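Long-range contacts in acetyl-CoA acetyltransferase (Elizabethkingia anophelis NUHP1, PDB 6BN2), which probably catalyses, as a thiolase, the reversible condensation of two acetyl-CoA molecules to acetoacetyl-CoA and free coenzyme A: residues I14-R19 and A263-S268; G23-S28 and S255-G260; F320-E325 and G362-V367; E180-F185 and F327-L332. One frame throughout, in Å; residues are numbered along the deposited sequence. Where two conformers were deposited one is given.

Overall arrangement
Contacts 1 and 2 both join strand 12-24 to strand 258-268, with centres about 24 Å apart. Contact 1, wholly buried, is a ladder of backbone bonds with aliphatic side chains on both faces. In contact 2, mostly buried, the same strands come apart toward the active site: one backbone pair remains, supplemented by an amide, two waters and a phenyl ring. Contact 3, also buried, sets the edge strand 320-323 against helix 358-375 through aliphatic and water-mediated contacts; Arg364 and Val367 of that helix touch contact 1. Contact 4, partly buried and farther out, crosses two helices mainly by van der Waals packing, with one bridging water, and its Phe185 touches Glu325 of contact 3.

Contact 1 (I14-R19 and A263-S268); sequences IVSAVR and ALVLMS
Val15 N donates to Val265 O over 2.9 Å, and Val265 N answers to Ser16 O at 3.0 Å, so two residues of one strand share a single partner on the other. This is a beta bulge. The first bond runs nearly along the C=O axis, whereas in the second the N-H comes from above the carbonyl plane, 37° out of it. Beyond the bulge Val18 and Ala263 form a regular pair of bonds, both 2.9 Å from N to O.

The side chains divide by face. On one, Ile14 CG2 meets Leu264 CD2 at 4.0 Å, and the small CB of Ala17 leaves room for Leu264 CG at 3.9 Å. On the other, in the conformer given, Ser16 OG stands between backbone N and carbonyl carbon (chi1 64°), close over Val265 CG2, and this buried hydroxyl is bonded to Ala45 O of helix 34-48. At the bulge, Val15 CG2 packs on Val265 CG1 at 3.6 Å and meets the extended Met267 side chain at about a right angle.

Farther out, helices 98-111 and 358-375 cover the face of Ile14, Ala17, Leu264 and Leu266, while helix 34-48 lies against Val18 and Ala263. Branched and small apolar residues suit a sheet buried on both faces. Antiparallel pairing of the first and fifth strands belongs to the thiolase fold, whose N-terminal half has a five-stranded sheet ordered 3-2-4-5-1.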
loop_
_atom_site.group_PDB
_atom_site.type_symbol
_atom_site.label_atom_id
_atom_site.label_comp_id
_atom_site.label_asym_id
_atom_site.label_seq_id
_atom_site.Cartn_x
_atom_site.Cartn_y
_atom_site.Cartn_z
ATOM N N ILE A 14 -0.577 -21.069 7.135
ATOM C CA ILE A 14 -0.004 -20.121 8.085
ATOM C C ILE A 14 0.873 -20.931 9.018
ATOM O O ILE A 14 0.369 -21.807 9.734
ATOM C CB ILE A 14 -1.093 -19.372 8.868
ATOM C CG1 ILE A 14 -1.958 -18.544 7.912
ATOM C CG2 ILE A 14 -0.452 -18.466 9.926
ATOM C CD1 ILE A 14 -3.268 -18.084 8.554
ATOM N N VAL A 15 2.181 -20.667 8.999
ATOM C CA VAL A 15 3.106 -21.456 9.811
ATOM C C VAL A 15 3.524 -20.727 11.084
ATOM O O VAL A 15 4.036 -21.373 12.008
ATOM C CB VAL A 15 4.348 -21.907 9.002
ATOM C CG1 VAL A 15 3.950 -22.951 7.948
ATOM C CG2 VAL A 15 5.081 -20.732 8.364
ATOM N N SER A 16 3.333 -19.413 11.159
ATOM C CA SER A 16 3.526 -18.702 12.418
ATOM C C SER A 16 2.693 -17.430 12.367
ATOM O O SER A 16 2.348 -16.936 11.291
ATOM C CB SER A 16 5.003 -18.383 12.669
ATOM O OG SER A 16 5.481 -17.494 11.683
ATOM N N ALA A 17 2.361 -16.920 13.551
ATOM C CA ALA A 17 1.451 -15.778 13.660
ATOM C C ALA A 17 1.630 -15.143 15.027
ATOM O O ALA A 17 1.388 -15.803 16.046
ATOM C CB ALA A 17 -0.005 -16.225 13.460
ATOM N N VAL A 18 2.071 -13.879 15.068
ATOM C CA VAL A 18 2.329 -13.221 16.352
ATOM C C VAL A 18 1.888 -11.764 16.283
ATOM O O VAL A 18 1.597 -11.219 15.215
ATOM C CB VAL A 18 3.815 -13.279 16.774
ATOM C CG1 VAL A 18 4.337 -14.703 16.805
ATOM C CG2 VAL A 18 4.670 -12.403 15.810
ATOM N N ARG A 19 1.854 -11.128 17.457
ATOM C CA ARG A 19 1.538 -9.706 17.528
ATOM C C ARG A 19 2.291 -9.098 18.698
ATOM O O ARG A 19 2.575 -9.788 19.673
ATOM C CB ARG A 19 0.036 -9.471 17.731
ATOM C CG ARG A 19 -0.486 -10.051 19.074
ATOM C CD ARG A 19 -1.940 -9.693 19.174
ATOM N NE ARG A 19 -2.618 -10.006 20.433
ATOM C CZ ARG A 19 -2.737 -9.154 21.448
ATOM N NH1 ARG A 19 -2.115 -7.974 21.416
ATOM N NH2 ARG A 19 -3.469 -9.494 22.502
ATOM N N ALA A 263 2.245 -9.968 12.632
ATOM C CA ALA A 263 2.898 -10.548 11.467
ATOM C C ALA A 263 2.646 -12.044 11.412
ATOM O O ALA A 263 2.629 -12.723 12.448
ATOM C CB ALA A 263 4.407 -10.277 11.491
ATOM N N LEU A 264 2.492 -12.538 10.187
ATOM C CA LEU A 264 2.275 -13.950 9.914
ATOM C C LEU A 264 3.256 -14.405 8.849
ATOM O O LEU A 264 3.661 -13.634 7.973
ATOM C CB LEU A 264 0.838 -14.228 9.440
ATOM C CG LEU A 264 -0.331 -13.879 10.376
ATOM C CD1 LEU A 264 -0.633 -12.385 10.420
ATOM C CD2 LEU A 264 -1.576 -14.639 9.886
ATOM N N VAL A 265 3.643 -15.666 8.916
ATOM C CA VAL A 265 4.417 -16.277 7.844
ATOM C C VAL A 265 3.516 -17.272 7.132
ATOM O O VAL A 265 2.924 -18.145 7.777
ATOM C CB VAL A 265 5.688 -16.969 8.360
ATOM C CG1 VAL A 265 6.392 -17.644 7.180
ATOM C CG2 VAL A 265 6.642 -15.958 9.046
ATOM N N LEU A 266 3.398 -17.116 5.812
ATOM C CA LEU A 266 2.623 -17.986 4.938
ATOM C C LEU A 266 3.556 -18.857 4.108
ATOM O O LEU A 266 4.614 -18.394 3.667
ATOM C CB LEU A 266 1.756 -17.151 3.995
ATOM C CG LEU A 266 0.302 -16.847 4.348
ATOM C CD1 LEU A 266 0.143 -16.411 5.763
ATOM C CD2 LEU A 266 -0.232 -15.794 3.380
ATOM N N MET A 267 3.148 -20.098 3.847
ATOM C CA MET A 267 3.969 -20.993 3.046
ATOM C C MET A 267 3.100 -21.894 2.192
ATOM O O MET A 267 1.970 -22.230 2.557
ATOM C CB MET A 267 4.859 -21.908 3.900
ATOM C CG MET A 267 6.085 -21.240 4.448
ATOM S SD MET A 267 7.105 -22.376 5.370
ATOM C CE MET A 267 8.295 -21.191 6.029
ATOM N N SER A 268 3.674 -22.322 1.072
ATOM C CA SER A 268 3.122 -23.438 0.322
ATOM C C SER A 268 3.303 -24.747 1.089
ATOM O O SER A 268 4.134 -24.867 1.998
ATOM C CB SER A 268 3.803 -23.557 -1.038
ATOM O OG SER A 268 5.158 -23.954 -0.873
#

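Contact 2 (G23-S28 and S255-G260); sequences GSFMGS and STLNDG
Phe25 and Leu257 extend next to each other in one direction, with Leu257 CD1 3.9 Å from the centroid of the Phe25 ring and almost exactly on its normal (4° off). It is a CH-pi contact over the face. The ring gets there because CG is anti to the backbone N (chi1 -168°), which also brings CD2 to 3.7 Å from Leu257 CB.

The other oriented group is the amide of Asn258. Its ND2 gives a hydrogen bond of 2.9 Å to Gly23 O, arriving from above the carbonyl plane, while Asp259 N reaches the same oxygen at 3.1 Å from the opposite face. Gly23 N completes the pairing by donating to Asp259 O. Asn258 OD1 accepts from Thr256 OG1 at 2.6 Å and from the backbone N of His356, a predicted active-site residue, while ND2 also bonds Glu226; asparagine suits this buried place because it can donate and accept at once.

Two waters fill in where the strands part: one donates to both Ser24 O and Asp259 OD2, 2.7 Å from each, and the other links Phe25 N to Leu257 O. Asp259 OD2 also hydrogen-bonds Ser127 OG. A type II turn, Ser24 to Gly27, then carries the chain away. Leu150 of helix 149-155 touches both Phe25 and Leu257, Arg136 of the second subunit packs on Phe25, and Gly260 bonds to Glu124 of strand 117-125.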
loop_
_atom_site.group_PDB
_atom_site.type_symbol
_atom_site.label_atom_id
_atom_site.label_comp_id
_atom_site.label_asym_id
_atom_site.label_seq_id
_atom_site.Cartn_x
_atom_site.Cartn_y
_atom_site.Cartn_z
ATOM N N GLY A 23 -0.283 -0.757 22.669
ATOM C CA GLY A 23 -0.137 0.375 23.561
ATOM C C GLY A 23 -1.271 1.373 23.384
ATOM O O GLY A 23 -1.879 1.482 22.314
ATOM N N SER A 24 -1.553 2.098 24.454
ATOM C CA SER A 24 -2.564 3.144 24.444
ATOM C C SER A 24 -2.020 4.387 23.750
ATOM O O SER A 24 -0.808 4.562 23.605
ATOM C CB SER A 24 -2.999 3.498 25.873
ATOM O OG SER A 24 -3.632 2.401 26.503
ATOM N N PHE A 25 -2.934 5.262 23.347
ATOM C CA PHE A 25 -2.557 6.500 22.666
ATOM C C PHE A 25 -1.670 7.334 23.586
ATOM O O PHE A 25 -2.037 7.603 24.738
ATOM C CB PHE A 25 -3.822 7.271 22.289
ATOM C CG PHE A 25 -3.596 8.427 21.341
ATOM C CD1 PHE A 25 -4.023 9.699 21.675
ATOM C CD2 PHE A 25 -2.976 8.228 20.113
ATOM C CE1 PHE A 25 -3.834 10.759 20.789
ATOM C CE2 PHE A 25 -2.785 9.286 19.238
ATOM C CZ PHE A 25 -3.215 10.548 19.584
ATOM N N MET A 26 -0.506 7.757 23.066
ATOM C CA MET A 26 0.531 8.455 23.829
ATOM C C MET A 26 1.010 7.636 25.026
ATOM O O MET A 26 1.532 8.203 26.005
ATOM C CB MET A 26 0.052 9.839 24.287
ATOM C CG MET A 26 -0.643 10.634 23.199
ATOM S SD MET A 26 0.370 10.960 21.764
ATOM C CE MET A 26 1.674 11.949 22.477
ATOM N N GLY A 27 0.869 6.317 24.949
ATOM C CA GLY A 27 1.169 5.404 26.047
ATOM C C GLY A 27 2.511 4.721 25.895
ATOM O O GLY A 27 3.491 5.325 25.439
ATOM N N SER A 28 2.544 3.436 26.267
ATOM C CA SER A 28 3.811 2.747 26.506
ATOM C C SER A 28 4.638 2.579 25.240
ATOM O O SER A 28 5.863 2.463 25.327
ATOM C CB SER A 28 3.561 1.377 27.137
ATOM O OG SER A 28 3.124 1.519 28.472
ATOM N N SER A 255 -13.837 2.049 20.097
ATOM C CA SER A 255 -12.445 1.678 20.261
ATOM C C SER A 255 -11.603 2.932 20.493
ATOM O O SER A 255 -12.076 4.070 20.384
ATOM C CB SER A 255 -11.938 0.897 19.043
ATOM O OG SER A 255 -11.977 1.679 17.857
ATOM N N THR A 256 -10.346 2.713 20.804
ATOM C CA THR A 256 -9.408 3.782 21.078
ATOM C C THR A 256 -8.406 3.871 19.938
ATOM O O THR A 256 -8.431 3.065 19.001
ATOM C CB THR A 256 -8.695 3.516 22.399
ATOM O OG1 THR A 256 -8.255 2.153 22.395
ATOM C CG2 THR A 256 -9.651 3.747 23.562
ATOM N N LEU A 257 -7.530 4.862 20.040
ATOM C CA LEU A 257 -6.370 4.990 19.167
ATOM C C LEU A 257 -5.218 4.239 19.823
ATOM O O LEU A 257 -5.025 4.343 21.039
ATOM C CB LEU A 257 -6.020 6.462 18.985
ATOM C CG LEU A 257 -7.215 7.387 18.716
ATOM C CD1 LEU A 257 -6.753 8.835 18.586
ATOM C CD2 LEU A 257 -7.968 6.944 17.468
ATOM N N ASN A 258 -4.463 3.462 19.037
ATOM C CA ASN A 258 -3.478 2.569 19.642
ATOM C C ASN A 258 -2.269 2.363 18.739
ATOM O O ASN A 258 -2.278 2.695 17.554
ATOM C CB ASN A 258 -4.098 1.215 19.974
ATOM C CG ASN A 258 -5.184 1.332 21.016
ATOM O OD1 ASN A 258 -6.353 1.526 20.681
ATOM N ND2 ASN A 258 -4.796 1.235 22.300
ATOM N N ASP A 259 -1.216 1.814 19.341
ATOM C CA ASP A 259 0.047 1.506 18.681
ATOM C C ASP A 259 0.289 -0.001 18.762
ATOM O O ASP A 259 0.119 -0.596 19.828
ATOM C CB ASP A 259 1.216 2.252 19.362
ATOM C CG ASP A 259 0.970 3.759 19.507
ATOM O OD1 ASP A 259 0.287 4.350 18.639
ATOM O OD2 ASP A 259 1.457 4.364 20.494
ATOM N N GLY A 260 0.703 -0.619 17.660
ATOM C CA GLY A 260 0.969 -2.056 17.697
ATOM C C GLY A 260 1.244 -2.597 16.309
ATOM O O GLY A 260 1.069 -1.911 15.302
HETATM O O HOH W 1 1.486 3.235 22.985
HETATM O O HOH W 2 -5.677 4.662 23.776
#

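Contact 3 (F320-E325 and G362-V367); sequences FFEFNE and GSRIIV
Apolar contact centres on Ile365, whose side chain lies against that of Glu322 head to tail, CB to CB at 4.0 Å. The ethyl branch leaves between the backbone N and the carbonyl carbon (chi1 63°), and CD1 thereby reaches Glu322 O at 3.7 Å. Its other branch, CG2, touches Asn324 OD1 at 3.8 Å and one face of the Arg364 guanidinium, toward the rim. Glu322 packs with its methylenes: CG sits 3.6 Å from Ile365 O, and the bend at chi2 brings OE2 to the arginine side, still beside Ile365.

Strand 320-323 runs parallel to strand 380-387 in the C-terminal half of the thiolase fold, and helix 358-375 packs on that sheet; isoleucine suits this buried interface because its branches reach both the strand backbone and the Asn324 and Arg364 side chains. Asn324 and Glu325 begin the NEAF sequence of thiolases, and Asn324 lies beside His356, a predicted active-site residue. In relatives this asparagine holds a water of an oxyanion hole.

Polar contact runs through two bound waters. One lies in the guanidinium plane, accepting from Arg364 NH1 at 2.8 Å and sitting 2.6 Å from Glu322 OE2. The other donates to Asn324 OD1, accepts from Glu325 N, and has only a weak bond from Arg364 NH2. The Asn324 amide and Arg364 guanidinium cross rather than stack, their planes turned 63° apart.

The opposite charges form no salt bridge: Glu322 OE2 and Arg364 NH1 stand 4.2 Å apart, the oxygen well out of the guanidinium plane. They would probably still stabilise each other, and NH1 also bonds Thr368 OG1.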
loop_
_atom_site.group_PDB
_atom_site.type_symbol
_atom_site.label_atom_id
_atom_site.label_comp_id
_atom_site.label_asym_id
_atom_site.label_seq_id
_atom_site.Cartn_x
_atom_site.Cartn_y
_atom_site.Cartn_z
ATOM N N PHE A 320 -15.861 -20.293 15.263
ATOM C CA PHE A 320 -15.551 -19.054 15.967
ATOM C C PHE A 320 -15.283 -17.950 14.968
ATOM O O PHE A 320 -14.780 -18.199 13.870
ATOM C CB PHE A 320 -14.344 -19.223 16.907
ATOM C CG PHE A 320 -14.667 -20.058 18.096
ATOM C CD1 PHE A 320 -14.463 -21.436 18.076
ATOM C CD2 PHE A 320 -15.262 -19.483 19.211
ATOM C CE1 PHE A 320 -14.828 -22.227 19.173
ATOM C CE2 PHE A 320 -15.615 -20.264 20.319
ATOM C CZ PHE A 320 -15.401 -21.635 20.298
ATOM N N PHE A 321 -15.606 -16.723 15.382
ATOM C CA PHE A 321 -15.493 -15.536 14.539
ATOM C C PHE A 321 -14.668 -14.479 15.251
ATOM O O PHE A 321 -14.762 -14.327 16.474
ATOM C CB PHE A 321 -16.860 -14.903 14.238
ATOM C CG PHE A 321 -17.830 -15.822 13.561
ATOM C CD1 PHE A 321 -18.596 -16.713 14.308
ATOM C CD2 PHE A 321 -18.010 -15.769 12.181
ATOM C CE1 PHE A 321 -19.520 -17.555 13.691
ATOM C CE2 PHE A 321 -18.932 -16.613 11.549
ATOM C CZ PHE A 321 -19.686 -17.501 12.305
ATOM N N GLU A 322 -13.911 -13.701 14.469
ATOM C CA GLU A 322 -13.290 -12.471 14.961
ATOM C C GLU A 322 -13.764 -11.352 14.053
ATOM O O GLU A 322 -13.384 -11.312 12.881
ATOM C CB GLU A 322 -11.764 -12.553 14.951
ATOM C CG GLU A 322 -11.182 -13.408 16.046
ATOM C CD GLU A 322 -11.168 -12.694 17.385
ATOM O OE1 GLU A 322 -11.424 -13.372 18.403
ATOM O OE2 GLU A 322 -10.893 -11.476 17.427
ATOM N N PHE A 323 -14.615 -10.475 14.575
ATOM C CA PHE A 323 -15.061 -9.271 13.876
ATOM C C PHE A 323 -14.455 -8.070 14.585
ATOM O O PHE A 323 -14.711 -7.871 15.778
ATOM C CB PHE A 323 -16.585 -9.144 13.897
ATOM C CG PHE A 323 -17.292 -9.958 12.870
ATOM C CD1 PHE A 323 -17.487 -9.458 11.591
ATOM C CD2 PHE A 323 -17.832 -11.189 13.195
ATOM C CE1 PHE A 323 -18.173 -10.198 10.632
ATOM C CE2 PHE A 323 -18.509 -11.932 12.247
ATOM C CZ PHE A 323 -18.679 -11.441 10.966
ATOM N N ASN A 324 -13.682 -7.253 13.863
ATOM C CA ASN A 324 -13.015 -6.167 14.563
ATOM C C ASN A 324 -14.028 -5.186 15.139
ATOM O O ASN A 324 -15.003 -4.814 14.481
ATOM C CB ASN A 324 -12.041 -5.421 13.666
ATOM C CG ASN A 324 -11.080 -4.559 14.483
ATOM O OD1 ASN A 324 -10.377 -5.063 15.370
ATOM N ND2 ASN A 324 -11.061 -3.263 14.205
ATOM N N GLU A 325 -13.793 -4.781 16.390
ATOM C CA GLU A 325 -14.729 -3.937 17.134
ATOM C C GLU A 325 -14.345 -2.465 17.001
ATOM O O GLU A 325 -13.962 -1.817 17.964
ATOM C CB GLU A 325 -14.740 -4.335 18.615
ATOM C CG GLU A 325 -14.955 -5.787 18.888
ATOM C CD GLU A 325 -14.943 -6.113 20.374
ATOM O OE1 GLU A 325 -14.472 -5.281 21.180
ATOM O OE2 GLU A 325 -15.385 -7.224 20.745
ATOM N N GLY A 362 -6.276 -5.735 11.147
ATOM C CA GLY A 362 -6.794 -6.729 10.222
ATOM C C GLY A 362 -6.006 -8.023 10.199
ATOM O O GLY A 362 -6.575 -9.096 9.951
ATOM N N SER A 363 -4.691 -7.951 10.426
ATOM C CA SER A 363 -3.932 -9.178 10.637
ATOM C C SER A 363 -3.943 -9.623 12.094
ATOM O O SER A 363 -3.890 -10.827 12.357
ATOM C CB SER A 363 -2.484 -9.014 10.132
ATOM O OG SER A 363 -1.942 -7.735 10.446
ATOM N N ARG A 364 -4.025 -8.679 13.041
ATOM C CA ARG A 364 -4.053 -9.040 14.457
ATOM C C ARG A 364 -5.221 -9.979 14.763
ATOM O O ARG A 364 -5.058 -10.972 15.491
ATOM C CB ARG A 364 -4.119 -7.755 15.292
ATOM C CG ARG A 364 -3.743 -7.923 16.772
ATOM C CD ARG A 364 -4.869 -8.584 17.584
ATOM N NE ARG A 364 -6.068 -7.740 17.652
ATOM C CZ ARG A 364 -7.236 -8.146 18.152
ATOM N NH1 ARG A 364 -7.386 -9.396 18.581
ATOM N NH2 ARG A 364 -8.263 -7.311 18.205
ATOM N N ILE A 365 -6.408 -9.699 14.208
ATOM C CA ILE A 365 -7.547 -10.563 14.524
ATOM C C ILE A 365 -7.388 -11.962 13.921
ATOM O O ILE A 365 -7.958 -12.918 14.454
ATOM C CB ILE A 365 -8.889 -9.924 14.104
ATOM C CG1 ILE A 365 -8.993 -9.709 12.592
ATOM C CG2 ILE A 365 -9.118 -8.612 14.892
ATOM C CD1 ILE A 365 -10.399 -9.187 12.168
ATOM N N ILE A 366 -6.591 -12.116 12.857
ATOM C CA ILE A 366 -6.270 -13.457 12.361
ATOM C C ILE A 366 -5.368 -14.194 13.347
ATOM O O ILE A 366 -5.569 -15.388 13.624
ATOM C CB ILE A 366 -5.606 -13.371 10.976
ATOM C CG1 ILE A 366 -6.492 -12.592 10.004
ATOM C CG2 ILE A 366 -5.362 -14.773 10.439
ATOM C CD1 ILE A 366 -5.798 -12.363 8.640
ATOM N N VAL A 367 -4.347 -13.506 13.863
ATOM C CA VAL A 367 -3.471 -14.084 14.887
ATOM C C VAL A 367 -4.305 -14.572 16.066
ATOM O O VAL A 367 -4.168 -15.716 16.528
ATOM C CB VAL A 367 -2.422 -13.048 15.337
ATOM C CG1 VAL A 367 -1.538 -13.622 16.465
ATOM C CG2 VAL A 367 -1.548 -12.601 14.150
HETATM O O HOH W 3 -10.081 -9.766 19.198
HETATM O O HOH W 4 -11.448 -6.659 17.591
#

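Contact 4 (E180-F185 and F327-L332); sequences EEQDAF and FSVVGL
Over one face of the Phe185 ring stands Ser328 O, 4.0 Å above the plane and over the ring centre, while Leu332 CD2 and Gly331 CA come at it obliquely. The ring crosses onto helix 328-338 because CG is anti to the backbone N (chi1 -180°). The second flat group, the Gln182 amide, has its CD 3.7 Å from Val329 CB, the two side chains running abreast with a common heading.

Here two helices pack nearly at right angles, with segment axes 9.0 Å apart and crossing at 92°. Helix 179-198 lies in the loop region that thiolases insert between the fourth and fifth strands of the N-terminal half; helix 328-338 follows the NEAF sequence of the C-terminal half. A calcium ion lies about 7 Å from the Ser328 side chain.

Residue types fit the crossing closely. Gly331, without a side chain, lets Phe185 CZ approach its CA to 3.9 Å, and the branched end of Leu332 packs beside the ring, CD2 to Phe185 CD1 at 3.5 Å. Leu332 CD1 continues onto the backbone of the other helix, reaching Glu181 O. Ser328 is small enough to sit against Gln182 O and Phe185 CD2, its hydroxyl bonded to Asn253 O. At the start of helix 328-338, a water accepts from Val329 N at 3.0 Å and lies 2.7 Å from Gln182 OE1.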
loop_
_atom_site.group_PDB
_atom_site.type_symbol
_atom_site.label_atom_id
_atom_site.label_comp_id
_atom_site.label_asym_id
_atom_site.label_seq_id
_atom_site.Cartn_x
_atom_site.Cartn_y
_atom_site.Cartn_z
ATOM N N GLU A 180 -27.641 1.460 25.791
ATOM C CA GLU A 180 -27.485 0.412 26.796
ATOM C C GLU A 180 -26.908 -0.860 26.189
ATOM O O GLU A 180 -26.068 -1.525 26.809
ATOM C CB GLU A 180 -28.829 0.122 27.466
ATOM C CG GLU A 180 -29.346 1.248 28.362
ATOM C CD GLU A 180 -29.934 2.443 27.605
ATOM O OE1 GLU A 180 -30.142 2.369 26.365
ATOM O OE2 GLU A 180 -30.194 3.471 28.271
ATOM N N GLU A 181 -27.344 -1.215 24.975
ATOM C CA GLU A 181 -26.805 -2.413 24.335
ATOM C C GLU A 181 -25.335 -2.239 23.984
ATOM O O GLU A 181 -24.540 -3.174 24.148
ATOM C CB GLU A 181 -27.621 -2.760 23.085
ATOM C CG GLU A 181 -29.032 -3.243 23.424
ATOM C CD GLU A 181 -30.007 -3.174 22.248
ATOM O OE1 GLU A 181 -29.657 -2.622 21.175
ATOM O OE2 GLU A 181 -31.145 -3.668 22.401
ATOM N N GLN A 182 -24.956 -1.054 23.490
ATOM C CA GLN A 182 -23.555 -0.799 23.177
ATOM C C GLN A 182 -22.696 -0.849 24.431
ATOM O O GLN A 182 -21.579 -1.381 24.414
ATOM C CB GLN A 182 -23.418 0.557 22.486
ATOM C CG GLN A 182 -24.052 0.576 21.109
ATOM C CD GLN A 182 -24.030 1.948 20.479
ATOM O OE1 GLN A 182 -23.001 2.623 20.475
ATOM N NE2 GLN A 182 -25.166 2.370 19.938
ATOM N N ASP A 183 -23.200 -0.293 25.533
ATOM C CA ASP A 183 -22.440 -0.329 26.779
ATOM C C ASP A 183 -22.279 -1.756 27.287
ATOM O O ASP A 183 -21.207 -2.126 27.776
ATOM C CB ASP A 183 -23.114 0.553 27.832
ATOM C CG ASP A 183 -22.810 2.029 27.631
ATOM O OD1 ASP A 183 -21.976 2.357 26.748
ATOM O OD2 ASP A 183 -23.401 2.864 28.351
ATOM N N ALA A 184 -23.331 -2.571 27.182
ATOM C CA ALA A 184 -23.232 -3.960 27.621
ATOM C C ALA A 184 -22.232 -4.728 26.769
ATOM O O ALA A 184 -21.459 -5.542 27.291
ATOM C CB ALA A 184 -24.610 -4.627 27.581
ATOM N N PHE A 185 -22.233 -4.483 25.455
ATOM C CA PHE A 185 -21.243 -5.104 24.581
ATOM C C PHE A 185 -19.832 -4.689 24.979
ATOM O O PHE A 185 -18.921 -5.530 25.041
ATOM C CB PHE A 185 -21.537 -4.732 23.115
ATOM C CG PHE A 185 -20.567 -5.328 22.107
ATOM C CD1 PHE A 185 -20.920 -6.452 21.372
ATOM C CD2 PHE A 185 -19.317 -4.752 21.887
ATOM C CE1 PHE A 185 -20.047 -7.005 20.440
ATOM C CE2 PHE A 185 -18.434 -5.300 20.966
ATOM C CZ PHE A 185 -18.809 -6.430 20.234
ATOM N N PHE A 327 -16.275 -0.085 16.744
ATOM C CA PHE A 327 -17.219 0.462 17.707
ATOM C C PHE A 327 -18.054 -0.703 18.218
ATOM O O PHE A 327 -18.253 -1.692 17.499
ATOM C CB PHE A 327 -18.163 1.507 17.072
ATOM C CG PHE A 327 -17.451 2.686 16.464
ATOM C CD1 PHE A 327 -17.245 3.835 17.207
ATOM C CD2 PHE A 327 -16.994 2.636 15.153
ATOM C CE1 PHE A 327 -16.592 4.925 16.662
ATOM C CE2 PHE A 327 -16.327 3.723 14.596
ATOM C CZ PHE A 327 -16.122 4.864 15.353
ATOM N N SER A 328 -18.551 -0.588 19.451
ATOM C CA SER A 328 -19.465 -1.615 19.944
ATOM C C SER A 328 -20.657 -1.767 19.005
ATOM O O SER A 328 -21.147 -2.884 18.775
ATOM C CB SER A 328 -19.947 -1.282 21.355
ATOM O OG SER A 328 -18.883 -1.363 22.302
ATOM N N VAL A 329 -21.131 -0.654 18.438
ATOM C CA VAL A 329 -22.295 -0.757 17.560
ATOM C C VAL A 329 -21.970 -1.557 16.308
ATOM O O VAL A 329 -22.836 -2.265 15.781
ATOM C CB VAL A 329 -22.846 0.640 17.210
ATOM C CG1 VAL A 329 -21.820 1.464 16.409
ATOM C CG2 VAL A 329 -24.189 0.513 16.455
ATOM N N VAL A 330 -20.732 -1.483 15.819
ATOM C CA VAL A 330 -20.343 -2.279 14.657
ATOM C C VAL A 330 -20.365 -3.762 15.000
ATOM O O VAL A 330 -20.890 -4.588 14.240
ATOM C CB VAL A 330 -18.968 -1.826 14.138
ATOM C CG1 VAL A 330 -18.413 -2.811 13.096
ATOM C CG2 VAL A 330 -19.092 -0.421 13.556
ATOM N N GLY A 331 -19.821 -4.124 16.163
ATOM C CA GLY A 331 -19.867 -5.519 16.571
ATOM C C GLY A 331 -21.292 -6.017 16.676
ATOM O O GLY A 331 -21.642 -7.080 16.150
ATOM N N LEU A 332 -22.147 -5.230 17.333
ATOM C CA LEU A 332 -23.537 -5.629 17.512
ATOM C C LEU A 332 -24.271 -5.704 16.181
ATOM O O LEU A 332 -25.070 -6.619 15.957
ATOM C CB LEU A 332 -24.245 -4.650 18.446
ATOM C CG LEU A 332 -23.783 -4.746 19.903
ATOM C CD1 LEU A 332 -24.236 -3.543 20.709
ATOM C CD2 LEU A 332 -24.313 -6.039 20.529
HETATM O O HOH W 5 -20.435 1.898 19.921
#